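Local coordinates for protein iron Super-Oxide Dismutase (Plasmodium knowlesi, PDB 2AWP) that probably catalyses, with an iron cofactor, the dismutation of superoxide into hydrogen peroxide and molecular oxygen, protecting the cell against this radical, at residues H162-D167 / P173-A178; S16-E21 / W179-N184; E55-K58 / I64-N67. All blocks are in the same frame, centred on the assembly; numbering follows the deposited sequence.

Interaction 1: H162-D167 / P173-A178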
loop_
_atom_site.group_PDB
_atom_site.type_symbol
_atom_site.label_atom_id
_atom_site.label_comp_id
_atom_site.label_asym_id
_atom_site.label_seq_id
_atom_site.Cartn_x
_atom_site.Cartn_y
_atom_site.Cartn_z
ATOM N N HIS A 162 5.334 -4.495 -0.906
ATOM C CA HIS A 162 6.414 -5.311 -0.306
ATOM C C HIS A 162 6.411 -6.749 -0.794
ATOM O O HIS A 162 7.435 -7.422 -0.717
ATOM C CB HIS A 162 6.414 -5.254 1.234
ATOM C CG HIS A 162 5.183 -5.820 1.874
ATOM N ND1 HIS A 162 4.334 -5.058 2.644
ATOM C CD2 HIS A 162 4.658 -7.073 1.871
ATOM C CE1 HIS A 162 3.342 -5.807 3.079
ATOM N NE2 HIS A 162 3.524 -7.030 2.640
ATOM N N ALA A 163 5.284 -7.210 -1.352
ATOM C CA ALA A 163 5.241 -8.572 -1.886
ATOM C C ALA A 163 6.161 -8.732 -3.113
ATOM O O ALA A 163 6.624 -9.848 -3.388
ATOM C CB ALA A 163 3.825 -8.988 -2.242
ATOM N N TYR A 164 6.392 -7.655 -3.868
ATOM C CA TYR A 164 7.111 -7.816 -5.139
ATOM C C TYR A 164 8.224 -6.811 -5.424
ATOM O O TYR A 164 9.037 -7.049 -6.337
ATOM C CB TYR A 164 6.112 -7.848 -6.311
ATOM C CG TYR A 164 5.217 -6.611 -6.385
ATOM C CD1 TYR A 164 5.638 -5.462 -7.067
ATOM C CD2 TYR A 164 3.957 -6.616 -5.804
ATOM C CE1 TYR A 164 4.822 -4.317 -7.134
ATOM C CE2 TYR A 164 3.110 -5.498 -5.883
ATOM C CZ TYR A 164 3.553 -4.357 -6.541
ATOM O OH TYR A 164 2.711 -3.275 -6.616
ATOM N N TYR A 165 8.294 -5.729 -4.626
ATOM C CA TYR A 165 9.184 -4.572 -4.933
ATOM C C TYR A 165 10.703 -4.887 -5.002
ATOM O O TYR A 165 11.459 -4.254 -5.799
ATOM C CB TYR A 165 8.894 -3.340 -4.013
ATOM C CG TYR A 165 8.925 -2.061 -4.838
ATOM C CD1 TYR A 165 7.803 -1.663 -5.572
ATOM C CD2 TYR A 165 10.075 -1.271 -4.917
ATOM C CE1 TYR A 165 7.822 -0.519 -6.385
ATOM C CE2 TYR A 165 10.091 -0.086 -5.705
ATOM C CZ TYR A 165 8.969 0.251 -6.455
ATOM O OH TYR A 165 8.968 1.363 -7.255
ATOM N N ILE A 166 11.151 -5.838 -4.178
ATOM C CA ILE A 166 12.560 -6.336 -4.223
ATOM C C ILE A 166 12.874 -6.982 -5.588
ATOM O O ILE A 166 13.909 -6.714 -6.217
ATOM C CB ILE A 166 12.809 -7.370 -3.068
ATOM C CG1 ILE A 166 12.596 -6.679 -1.721
ATOM C CG2 ILE A 166 14.255 -7.946 -3.109
ATOM C CD1 ILE A 166 12.495 -7.642 -0.500
ATOM N N ASP A 167 11.937 -7.789 -6.067
ATOM C CA ASP A 167 12.165 -8.626 -7.228
ATOM C C ASP A 167 11.763 -7.969 -8.537
ATOM O O ASP A 167 12.353 -8.293 -9.568
ATOM C CB ASP A 167 11.435 -9.956 -7.061
ATOM C CG ASP A 167 11.890 -10.706 -5.831
ATOM O OD1 ASP A 167 13.104 -10.582 -5.477
ATOM O OD2 ASP A 167 11.051 -11.428 -5.216
ATOM N N PRO A 173 2.763 -6.555 -12.860
ATOM C CA PRO A 173 2.343 -7.618 -13.795
ATOM C C PRO A 173 3.308 -8.778 -13.936
ATOM O O PRO A 173 2.857 -9.929 -14.096
ATOM C CB PRO A 173 2.206 -6.872 -15.124
ATOM C CG PRO A 173 1.765 -5.509 -14.692
ATOM C CD PRO A 173 2.662 -5.227 -13.504
ATOM N N SER A 174 4.619 -8.495 -13.887
ATOM C CA SER A 174 5.620 -9.558 -13.946
ATOM C C SER A 174 5.586 -10.421 -12.711
ATOM O O SER A 174 5.760 -11.627 -12.802
ATOM C CB SER A 174 7.028 -9.026 -14.184
ATOM O OG SER A 174 7.090 -8.585 -15.524
ATOM N N TYR A 175 5.341 -9.810 -11.558
ATOM C CA TYR A 175 5.144 -10.585 -10.340
ATOM C C TYR A 175 3.932 -11.514 -10.443
ATOM O O TYR A 175 3.996 -12.651 -10.005
ATOM C CB TYR A 175 4.969 -9.655 -9.152
ATOM C CG TYR A 175 4.261 -10.243 -7.927
ATOM C CD1 TYR A 175 4.903 -11.174 -7.092
ATOM C CD2 TYR A 175 2.979 -9.800 -7.570
ATOM C CE1 TYR A 175 4.248 -11.681 -5.948
ATOM C CE2 TYR A 175 2.324 -10.298 -6.456
ATOM C CZ TYR A 175 2.966 -11.234 -5.639
ATOM O OH TYR A 175 2.319 -11.690 -4.515
ATOM N N VAL A 176 2.823 -10.979 -10.957
ATOM C CA VAL A 176 1.564 -11.749 -11.111
ATOM C C VAL A 176 1.794 -12.931 -12.065
ATOM O O VAL A 176 1.398 -14.064 -11.772
ATOM C CB VAL A 176 0.392 -10.823 -11.557
ATOM C CG1 VAL A 176 -0.882 -11.624 -11.977
ATOM C CG2 VAL A 176 0.090 -9.843 -10.445
ATOM N N LYS A 177 2.495 -12.680 -13.164
ATOM C CA LYS A 177 2.805 -13.725 -14.135
ATOM C C LYS A 177 3.666 -14.843 -13.516
ATOM O O LYS A 177 3.395 -16.028 -13.717
ATOM C CB LYS A 177 3.497 -13.092 -15.356
ATOM C CG LYS A 177 3.496 -13.952 -16.608
ATOM C CD LYS A 177 3.635 -13.076 -17.877
ATOM C CE LYS A 177 2.281 -12.699 -18.456
ATOM N NZ LYS A 177 1.620 -13.786 -19.287
ATOM N N ALA A 178 4.695 -14.462 -12.760
ATOM C CA ALA A 178 5.572 -15.415 -12.092
ATOM C C ALA A 178 4.846 -16.271 -11.019
ATOM O O ALA A 178 5.183 -17.449 -10.771
ATOM C CB ALA A 178 6.773 -14.669 -11.487
#

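Interaction 2: S16-E21 / W179-N184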
loop_
_atom_site.group_PDB
_atom_site.type_symbol
_atom_site.label_atom_id
_atom_site.label_comp_id
_atom_site.label_asym_id
_atom_site.label_seq_id
_atom_site.Cartn_x
_atom_site.Cartn_y
_atom_site.Cartn_z
ATOM N N SER A 16 11.810 -19.534 -5.394
ATOM C CA SER A 16 12.732 -18.839 -6.275
ATOM C C SER A 16 12.698 -19.543 -7.656
ATOM O O SER A 16 12.390 -20.718 -7.718
ATOM C CB SER A 16 14.126 -18.896 -5.645
ATOM O OG SER A 16 15.031 -18.111 -6.397
ATOM N N PRO A 17 12.953 -18.816 -8.762
ATOM C CA PRO A 17 13.211 -17.366 -8.832
ATOM C C PRO A 17 11.931 -16.494 -8.944
ATOM O O PRO A 17 12.029 -15.264 -9.158
ATOM C CB PRO A 17 14.053 -17.258 -10.099
ATOM C CG PRO A 17 13.323 -18.267 -11.022
ATOM C CD PRO A 17 13.001 -19.433 -10.107
ATOM N N HIS A 18 10.754 -17.122 -8.826
ATOM C CA HIS A 18 9.464 -16.423 -8.986
ATOM C C HIS A 18 9.254 -15.337 -7.937
ATOM O O HIS A 18 8.850 -14.213 -8.256
ATOM C CB HIS A 18 8.331 -17.454 -9.021
ATOM C CG HIS A 18 8.631 -18.604 -9.934
ATOM N ND1 HIS A 18 8.898 -18.422 -11.274
ATOM C CD2 HIS A 18 8.820 -19.926 -9.689
ATOM C CE1 HIS A 18 9.191 -19.587 -11.829
ATOM N NE2 HIS A 18 9.152 -20.515 -10.888
ATOM N N ILE A 19 9.502 -15.706 -6.685
ATOM C CA ILE A 19 9.647 -14.801 -5.588
ATOM C C ILE A 19 10.939 -15.250 -4.900
ATOM O O ILE A 19 11.081 -16.420 -4.514
ATOM C CB ILE A 19 8.460 -14.893 -4.611
ATOM C CG1 ILE A 19 7.117 -14.579 -5.321
ATOM C CG2 ILE A 19 8.669 -13.934 -3.417
ATOM C CD1 ILE A 19 5.894 -14.954 -4.476
ATOM N N SER A 20 11.861 -14.307 -4.736
ATOM C CA SER A 20 13.186 -14.577 -4.199
ATOM C C SER A 20 13.229 -14.968 -2.728
ATOM O O SER A 20 12.321 -14.678 -1.957
ATOM C CB SER A 20 14.084 -13.351 -4.428
ATOM O OG SER A 20 13.706 -12.248 -3.620
ATOM N N GLU A 21 14.311 -15.636 -2.341
ATOM C CA GLU A 21 14.588 -15.868 -0.942
ATOM C C GLU A 21 14.629 -14.547 -0.133
ATOM O O GLU A 21 14.085 -14.468 0.966
ATOM C CB GLU A 21 15.909 -16.662 -0.781
ATOM C CG GLU A 21 16.125 -17.137 0.656
ATOM C CD GLU A 21 17.449 -17.888 0.816
ATOM O OE1 GLU A 21 18.076 -18.227 -0.209
ATOM O OE2 GLU A 21 17.850 -18.124 1.962
ATOM N N TRP A 179 3.851 -15.654 -10.391
ATOM C CA TRP A 179 3.068 -16.257 -9.314
ATOM C C TRP A 179 2.298 -17.505 -9.789
ATOM O O TRP A 179 2.122 -18.449 -9.011
ATOM C CB TRP A 179 2.110 -15.214 -8.750
ATOM C CG TRP A 179 1.262 -15.733 -7.618
ATOM C CD1 TRP A 179 1.608 -15.791 -6.290
ATOM C CD2 TRP A 179 -0.069 -16.255 -7.714
ATOM N NE1 TRP A 179 0.569 -16.318 -5.553
ATOM C CE2 TRP A 179 -0.474 -16.605 -6.402
ATOM C CE3 TRP A 179 -0.963 -16.459 -8.783
ATOM C CZ2 TRP A 179 -1.735 -17.148 -6.125
ATOM C CZ3 TRP A 179 -2.216 -16.995 -8.501
ATOM C CH2 TRP A 179 -2.582 -17.350 -7.180
ATOM N N TRP A 180 1.868 -17.504 -11.064
ATOM C CA TRP A 180 1.234 -18.675 -11.687
ATOM C C TRP A 180 2.099 -19.944 -11.634
ATOM O O TRP A 180 1.575 -21.062 -11.600
ATOM C CB TRP A 180 0.707 -18.342 -13.109
ATOM C CG TRP A 180 -0.424 -17.307 -13.025
ATOM C CD1 TRP A 180 -0.339 -15.975 -13.327
ATOM C CD2 TRP A 180 -1.767 -17.519 -12.538
ATOM N NE1 TRP A 180 -1.537 -15.351 -13.074
ATOM C CE2 TRP A 180 -2.435 -16.267 -12.601
ATOM C CE3 TRP A 180 -2.460 -18.639 -12.049
ATOM C CZ2 TRP A 180 -3.792 -16.102 -12.215
ATOM C CZ3 TRP A 180 -3.820 -18.493 -11.679
ATOM C CH2 TRP A 180 -4.464 -17.229 -11.762
ATOM N N ASN A 181 3.423 -19.775 -11.523
ATOM C CA ASN A 181 4.340 -20.919 -11.355
ATOM C C ASN A 181 4.331 -21.520 -9.946
ATOM O O ASN A 181 4.916 -22.575 -9.722
ATOM C CB ASN A 181 5.767 -20.500 -11.686
ATOM C CG ASN A 181 5.919 -20.028 -13.115
ATOM O OD1 ASN A 181 5.765 -20.811 -14.038
ATOM N ND2 ASN A 181 6.220 -18.748 -13.302
ATOM N N LEU A 182 3.677 -20.845 -9.012
ATOM C CA LEU A 182 3.728 -21.190 -7.578
ATOM C C LEU A 182 2.393 -21.628 -6.979
ATOM O O LEU A 182 2.378 -22.293 -5.932
ATOM C CB LEU A 182 4.233 -19.978 -6.789
ATOM C CG LEU A 182 5.604 -19.380 -7.153
ATOM C CD1 LEU A 182 5.817 -18.108 -6.300
ATOM C CD2 LEU A 182 6.754 -20.398 -6.952
ATOM N N VAL A 183 1.295 -21.286 -7.658
ATOM C CA VAL A 183 -0.078 -21.600 -7.216
ATOM C C VAL A 183 -0.239 -23.042 -6.767
ATOM O O VAL A 183 0.026 -23.970 -7.529
ATOM C CB VAL A 183 -1.152 -21.365 -8.333
ATOM C CG1 VAL A 183 -2.566 -21.621 -7.763
ATOM C CG2 VAL A 183 -1.073 -20.001 -8.863
ATOM N N ASN A 184 -0.715 -23.215 -5.539
ATOM C CA ASN A 184 -0.819 -24.521 -4.931
ATOM C C ASN A 184 -2.248 -25.032 -5.027
ATOM O O ASN A 184 -3.075 -24.689 -4.183
ATOM C CB ASN A 184 -0.438 -24.399 -3.459
ATOM C CG ASN A 184 -0.255 -25.724 -2.794
ATOM O OD1 ASN A 184 -0.829 -26.734 -3.207
ATOM N ND2 ASN A 184 0.535 -25.731 -1.724
#

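Interaction 3: E55-K58 / I64-N67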
loop_
_atom_site.group_PDB
_atom_site.type_symbol
_atom_site.label_atom_id
_atom_site.label_comp_id
_atom_site.label_asym_id
_atom_site.label_seq_id
_atom_site.Cartn_x
_atom_site.Cartn_y
_atom_site.Cartn_z
ATOM N N GLU A 55 -11.352 -15.775 15.326
ATOM C CA GLU A 55 -12.341 -15.057 16.113
ATOM C C GLU A 55 -11.990 -13.580 16.259
ATOM O O GLU A 55 -12.849 -12.719 16.072
ATOM C CB GLU A 55 -12.517 -15.718 17.479
ATOM C CG GLU A 55 -13.105 -17.095 17.348
ATOM C CD GLU A 55 -13.050 -17.881 18.640
ATOM O OE1 GLU A 55 -12.183 -17.578 19.478
ATOM O OE2 GLU A 55 -13.872 -18.803 18.797
ATOM N N ILE A 56 -10.722 -13.285 16.524
ATOM C CA ILE A 56 -10.269 -11.888 16.621
ATOM C C ILE A 56 -10.557 -11.144 15.317
ATOM O O ILE A 56 -11.184 -10.081 15.335
ATOM C CB ILE A 56 -8.766 -11.767 17.015
ATOM C CG1 ILE A 56 -8.560 -12.265 18.455
ATOM C CG2 ILE A 56 -8.324 -10.285 16.977
ATOM C CD1 ILE A 56 -7.133 -12.669 18.770
ATOM N N MET A 57 -10.128 -11.731 14.195
ATOM C CA MET A 57 -10.351 -11.173 12.857
ATOM C C MET A 57 -11.841 -10.860 12.591
ATOM O O MET A 57 -12.203 -9.752 12.130
ATOM C CB MET A 57 -9.802 -12.166 11.838
ATOM C CG MET A 57 -9.902 -11.772 10.414
ATOM S SD MET A 57 -9.077 -13.053 9.471
ATOM C CE MET A 57 -10.362 -14.310 9.204
ATOM N N LYS A 58 -12.697 -11.835 12.892
ATOM C CA LYS A 58 -14.145 -11.685 12.714
ATOM C C LYS A 58 -14.795 -10.686 13.668
ATOM O O LYS A 58 -15.835 -10.102 13.347
ATOM C CB LYS A 58 -14.845 -13.045 12.824
ATOM C CG LYS A 58 -14.662 -13.920 11.581
ATOM C CD LYS A 58 -15.037 -15.395 11.777
ATOM C CE LYS A 58 -16.563 -15.628 11.796
ATOM N NZ LYS A 58 -17.341 -15.007 10.634
ATOM N N ILE A 64 -6.248 -3.785 15.850
ATOM C CA ILE A 64 -6.364 -5.223 16.194
ATOM C C ILE A 64 -6.790 -6.001 14.962
ATOM O O ILE A 64 -6.165 -6.984 14.604
ATOM C CB ILE A 64 -7.320 -5.501 17.414
ATOM C CG1 ILE A 64 -6.694 -5.008 18.718
ATOM C CG2 ILE A 64 -7.609 -7.023 17.558
ATOM C CD1 ILE A 64 -7.770 -4.896 19.875
ATOM N N PHE A 65 -7.813 -5.500 14.278
ATOM C CA PHE A 65 -8.255 -6.142 13.050
ATOM C C PHE A 65 -7.149 -6.157 12.010
ATOM O O PHE A 65 -6.852 -7.207 11.413
ATOM C CB PHE A 65 -9.513 -5.498 12.462
ATOM C CG PHE A 65 -9.883 -6.062 11.111
ATOM C CD1 PHE A 65 -10.582 -7.271 11.019
ATOM C CD2 PHE A 65 -9.466 -5.424 9.937
ATOM C CE1 PHE A 65 -10.879 -7.816 9.777
ATOM C CE2 PHE A 65 -9.774 -5.949 8.684
ATOM C CZ PHE A 65 -10.475 -7.134 8.598
ATOM N N ASN A 66 -6.536 -4.997 11.793
ATOM C CA ASN A 66 -5.513 -4.878 10.761
ATOM C C ASN A 66 -4.413 -5.926 10.966
ATOM O O ASN A 66 -4.061 -6.650 10.033
ATOM C CB ASN A 66 -4.920 -3.466 10.747
ATOM C CG ASN A 66 -5.876 -2.427 10.157
ATOM O OD1 ASN A 66 -6.852 -2.751 9.468
ATOM N ND2 ASN A 66 -5.589 -1.176 10.428
ATOM N N ASN A 67 -3.901 -6.025 12.198
ATOM C CA ASN A 67 -2.878 -7.013 12.504
ATOM C C ASN A 67 -3.365 -8.459 12.440
ATOM O O ASN A 67 -2.739 -9.275 11.783
ATOM C CB ASN A 67 -2.182 -6.708 13.829
ATOM C CG ASN A 67 -1.298 -5.517 13.719
ATOM O OD1 ASN A 67 -0.162 -5.617 13.216
ATOM N ND2 ASN A 67 -1.845 -4.334 14.094
#

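Interaction 1: H162-D167 / P173-A178
In the C-terminal domain of the iron/manganese superoxide dismutase fold, A163 and Y164, which directly follow the probable iron ligand H162, pack on Y175 of helix 172-179. The Y164 methylene makes the closest approach: its CB lies over one face of the Y175 ring, 3.4 Å from CG and 3.9 Å from the ring centroid, a CH-pi contact 29° off the normal. Y164 CB also lies 3.6 Å from Y175 CB, so the root of one tyrosine rests on the root of the other. With chi1 at 57°, Y164 CG lies between the backbone N and the carbonyl carbon, which leaves CB on the face of Y175 and sets the Y164 ring off to its side. The directions of the two side chains cross at about a right angle, yet their ring planes stay near parallel, 29° apart and slid past each other with centroids 5.3 Å apart; Y164 CD2 and Y175 CD2 approach to 3.8 Å.

Y175, with CG anti to its backbone N, brings its hydroxyl to A163, whose CB is 3.8 Å from Y175 OH. This buried hydroxyl is held twice, by hydrogen bonds to the backbone O of D158 and to Y77 OH, and Y164 OH bonds to R172 NE. Because D158 is itself a probable iron ligand, Y175 is probably a second-shell residue that helps position the backbone of D158. Y164 occupies the N-cap position of helix 165-168. The contact joins the turn after strand 151-158 to helix 172-179, with H27 of helix 21-43 against A163.

Interaction 2: S16-E21 / W179-N184
The H18 imidazole is sandwiched between P17 and N181: P17 CD sits 4.0 Å above the centre of one face, and N181 CB lies over the centre of the opposite face, in a CH-pi contact 3.5 Å from the centroid and 10° off the normal. N181 crosses the ring at about a right angle, its amide plane turned only 24° from that of the imidazole, and N181 CG is 3.5 Å from H18 CE1. L182 CD2 comes to the ring obliquely, 3.5 Å from H18 CD2. The contact joins two loops at the junction between the alpha-hairpin and C-terminal domains of the superoxide dismutase fold, one leading into helix 21-43, the other linking helices 172-179 and 185-196. A cis peptide bond before P17 turns the first loop, and S20 then N-caps helix 21-43 through its side chain.

N181 is held by its own stretch of chain: its ND2 donates to A178 O, in the last turn of helix 172-179, which helps hold the amide over the imidazole. The backbone N of L182 bonds to W179 O, continuing the turn that brings N181 and L182 to the same partner. H18 O receives a hydrogen bond from Y168 OH, which ties down the histidine's backbone. Buried L182 reaches I19 with its other methyl: L182 CD1 is 3.8 Å from H18 CB and 3.6 Å from I19 CD1.

Interaction 3: E55-K58 / I64-N67
F65, on helix 62-79, extends its ring alongside the backbone of M57 on helix 53-59. From CB the chain continues with CG anti to the backbone N (chi1 174°), a torsion that sends the ring toward the neighbouring helix. CD1 then meets M57 O at 3.2 Å, and CE1, the next atom along that edge, lies 3.3 Å from the same oxygen. The oxygen lies at the ring edge, in its plane, facing the C-H groups rather than the pi face. CE1 also touches M57 CG at 4.1 Å. M57 O is hydrogen-bonded to K147 NZ, and F65 packs on K147 too, so this lysine meets both partners.

The two segments belong to a short helix-loop-helix connection within the alpha-hairpin domain: a short helix folds back on the start of the long one, which farther along carries H74, a probable iron ligand. M57 bends at chi3 and leads away from F65, packing on A69 and W72 of the long helix. Elsewhere in the contact, the CG2 branches of two isoleucines press on each other, I56 CG2 lying 3.4 Å from I64 CG2, closer than ordinary van der Waals contact, as the side chains cross at about a right angle.

How the interactions relate
From the N terminus, the chain passes through 16-21 and enters helix 21-43, but interaction 2 is completed only at 179-184, after 157 intervening residues. Both other contacts fall within that span. Interaction 3 comes first, closing a short loop with five residues between its segments, where helix 53-59 turns into helix 62-79 of the alpha-hairpin domain. Interaction 1 follows in series in the C-terminal domain, again with five residues between its segments. Interactions 1 and 2 touch: D167 OD1 and S20 OG, 2.6 Å apart, probably share a hydrogen bond, and Y175 packs on I19. Together they tie the two domains, whereas interaction 3 lies on the opposite side of the chain's centre, about 27 Å from interaction 1 between centres.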